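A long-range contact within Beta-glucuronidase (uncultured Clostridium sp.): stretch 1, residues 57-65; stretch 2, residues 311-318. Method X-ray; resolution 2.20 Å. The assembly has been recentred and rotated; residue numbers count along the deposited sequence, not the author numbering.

Stretch 1 (57-65) VPSSYNDIT
Stretch 2, residues 311-318: DIRGKGLD

Two stretches of one chain, whose nearest touching residues are 248 positions apart, meet with their order reversed: Ser 59 lies by Gly 316 (CA to CA 3.9 Å), Ser 60 by Gly 314 (5.0 Å) and Asp 63 by Ile 312 (5.3 Å). Stretch 2 has no helix or strand; its middle is a type II' turn from Arg 313 to Gly 316, closed by Gly 316 N to Arg 313 O (3.0 Å), with Gly 314 at phi/psi 64/-125. Pro 58 follows a cis peptide bond (phi/psi -85/153); its CG rests 4.4 Å from Leu 317 CB. Water 1 ties the same region together, donating to Pro 58 O (2.8 Å) and Leu 317 O (2.6 Å) and accepting from Arg 313 NE (2.8 Å). Ser 59 is extended (170/151); with chi1 t, its OG donates a hydrogen bond to Ser 60 O (2.8 Å) while lying 3.4 Å from Arg 313 CA. Its own CA packs so closely on Gly 316 CA that an ideal CB on Gly 316 would sit 2.6 Å from Ser 59 CA. Ser 60 (-73/152, chi1 m) grips the turn twice: its N donates to Arg 313 O (2.9 Å, 167°), and its OG accepts from Lys 315 N (2.8 Å, 154°). An ideal CB on Gly 314 would clash, 2.1 Å from Ser 60 OG. Tyr 61, chi1 p, turns away, and Asn 62 does not touch stretch 2. Asp 63 (-107/13, chi1 m) points toward stretch 2, its CB 3.4 Å from Ile 312 O. Water 2 joins Ser 60 O (2.8 Å), Asp 63 N (2.7 Å) and Ile 312 O (2.8 Å); water 3 links Asp 63 OD2 (2.8 Å) to Gly 314 N (2.9 Å). Ile 64, m/m, starts sideways, but its CD1 reaches 4.1 Å from CG2 of Ile 312, whose backbone is at 74/-55.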

# COMPACT_ATOMS: atom_id res chain seq x y z
N VAL B 57 27.24 -10.47 -12.41
CA VAL B 57 26.93 -11.28 -13.58
C VAL B 57 26.51 -12.65 -13.07
O VAL B 57 27.24 -13.26 -12.28
CB VAL B 57 28.13 -11.38 -14.54
CG1 VAL B 57 27.86 -12.41 -15.64
CG2 VAL B 57 28.44 -10.04 -15.15
N PRO B 58 25.33 -13.18 -13.47
CA PRO B 58 24.39 -12.58 -14.42
C PRO B 58 23.41 -11.59 -13.75
O PRO B 58 23.10 -11.77 -12.58
CB PRO B 58 23.64 -13.79 -14.97
CG PRO B 58 23.62 -14.75 -13.81
CD PRO B 58 24.88 -14.51 -13.02
N SER B 59 22.92 -10.62 -14.52
CA SER B 59 22.07 -9.52 -14.05
C SER B 59 21.95 -8.50 -15.17
O SER B 59 22.85 -8.40 -16.02
CB SER B 59 22.64 -8.84 -12.79
OG SER B 59 21.79 -7.81 -12.32
N SER B 60 20.84 -7.78 -15.22
CA SER B 60 20.80 -6.52 -15.95
C SER B 60 21.58 -5.47 -15.16
O SER B 60 21.69 -5.55 -13.93
CB SER B 60 19.34 -6.07 -16.14
OG SER B 60 18.51 -7.12 -16.65
N TYR B 61 22.13 -4.48 -15.86
CA TYR B 61 22.79 -3.39 -15.12
C TYR B 61 21.84 -2.27 -14.72
O TYR B 61 22.24 -1.40 -13.94
CB TYR B 61 23.95 -2.79 -15.92
CG TYR B 61 23.62 -2.17 -17.27
CD1 TYR B 61 23.06 -0.90 -17.37
CD2 TYR B 61 23.92 -2.85 -18.45
CE1 TYR B 61 22.78 -0.34 -18.61
CE2 TYR B 61 23.65 -2.30 -19.68
CZ TYR B 61 23.08 -1.05 -19.76
OH TYR B 61 22.82 -0.52 -21.01
N ASN B 62 20.61 -2.26 -15.23
CA ASN B 62 19.81 -1.04 -15.18
C ASN B 62 19.29 -0.72 -13.78
O ASN B 62 19.13 0.46 -13.46
CB ASN B 62 18.64 -1.14 -16.16
CG ASN B 62 19.10 -1.53 -17.56
OD1 ASN B 62 19.29 -2.72 -17.86
ND2 ASN B 62 19.24 -0.55 -18.42
N ASP B 63 19.00 -1.70 -12.93
CA ASP B 63 18.41 -1.42 -11.62
C ASP B 63 19.39 -1.61 -10.46
O ASP B 63 18.98 -1.60 -9.30
CB ASP B 63 17.16 -2.27 -11.40
CG ASP B 63 16.02 -1.88 -12.32
OD1 ASP B 63 16.09 -0.78 -12.94
OD2 ASP B 63 15.07 -2.68 -12.43
N ILE B 64 20.68 -1.75 -10.74
CA ILE B 64 21.66 -1.97 -9.68
C ILE B 64 22.06 -0.66 -9.01
O ILE B 64 22.22 -0.59 -7.79
CB ILE B 64 22.89 -2.69 -10.27
CG1 ILE B 64 22.46 -4.01 -10.90
CG2 ILE B 64 23.95 -2.90 -9.19
CD1 ILE B 64 22.16 -5.10 -9.89
N THR B 65 22.28 0.41 -9.79
CA THR B 65 22.81 1.63 -9.21
C THR B 65 21.68 2.60 -8.90
O THR B 65 20.50 2.35 -9.18
CB THR B 65 23.86 2.28 -10.13
OG1 THR B 65 23.24 2.81 -11.30
CG2 THR B 65 24.97 1.27 -10.53
N ASP B 311 12.91 -8.20 -9.11
CA ASP B 311 13.47 -7.01 -8.50
C ASP B 311 14.99 -7.02 -8.59
O ASP B 311 15.63 -8.07 -8.57
CB ASP B 311 13.05 -6.89 -7.04
CG ASP B 311 11.56 -6.55 -6.87
OD1 ASP B 311 10.96 -5.90 -7.76
OD2 ASP B 311 10.99 -6.92 -5.83
N ILE B 312 15.56 -5.82 -8.74
CA ILE B 312 16.98 -5.53 -8.63
C ILE B 312 17.80 -6.02 -9.82
O ILE B 312 18.52 -5.23 -10.44
CB ILE B 312 17.55 -6.10 -7.32
CG1 ILE B 312 16.85 -5.43 -6.14
CG2 ILE B 312 19.07 -5.86 -7.28
CD1 ILE B 312 17.21 -5.99 -4.81
N ARG B 313 17.70 -7.32 -10.16
CA ARG B 313 18.55 -7.93 -11.18
C ARG B 313 17.98 -7.87 -12.59
O ARG B 313 18.59 -8.43 -13.51
CB ARG B 313 18.82 -9.40 -10.83
CG ARG B 313 17.55 -10.25 -10.89
CD ARG B 313 17.76 -11.71 -10.51
NE ARG B 313 18.98 -11.96 -9.75
CZ ARG B 313 19.09 -11.78 -8.44
NH1 ARG B 313 18.06 -11.31 -7.74
NH2 ARG B 313 20.24 -12.05 -7.84
N GLY B 314 16.82 -7.26 -12.79
CA GLY B 314 16.23 -7.17 -14.13
C GLY B 314 15.86 -8.54 -14.70
O GLY B 314 15.11 -9.31 -14.09
N LYS B 315 16.37 -8.82 -15.89
CA LYS B 315 16.17 -10.10 -16.58
C LYS B 315 17.24 -11.13 -16.23
O LYS B 315 17.36 -12.13 -16.94
CB LYS B 315 16.15 -9.90 -18.10
CG LYS B 315 15.33 -8.68 -18.56
CD LYS B 315 15.02 -8.78 -20.04
CE LYS B 315 13.94 -9.83 -20.31
NZ LYS B 315 12.60 -9.41 -19.78
N GLY B 316 18.02 -10.91 -15.17
CA GLY B 316 19.09 -11.83 -14.85
C GLY B 316 18.56 -13.15 -14.30
O GLY B 316 17.55 -13.18 -13.58
N LEU B 317 19.25 -14.24 -14.64
CA LEU B 317 18.85 -15.57 -14.20
C LEU B 317 18.92 -15.69 -12.69
O LEU B 317 19.87 -15.24 -12.05
CB LEU B 317 19.73 -16.63 -14.84
CG LEU B 317 19.61 -18.07 -14.31
CD1 LEU B 317 18.27 -18.68 -14.68
CD2 LEU B 317 20.80 -18.94 -14.83
N ASP B 318 17.90 -16.31 -12.12
CA ASP B 318 17.76 -16.45 -10.67
C ASP B 318 17.08 -17.79 -10.44
O ASP B 318 15.87 -17.91 -10.58
CB ASP B 318 16.94 -15.30 -10.09
CG ASP B 318 16.86 -15.34 -8.57
OD1 ASP B 318 17.14 -16.39 -7.95
OD2 ASP B 318 16.51 -14.29 -7.97
O HOH W 1 20.68 -12.81 -11.77
O HOH W 2 19.37 -4.37 -12.92
O HOH W 3 15.15 -5.32 -11.48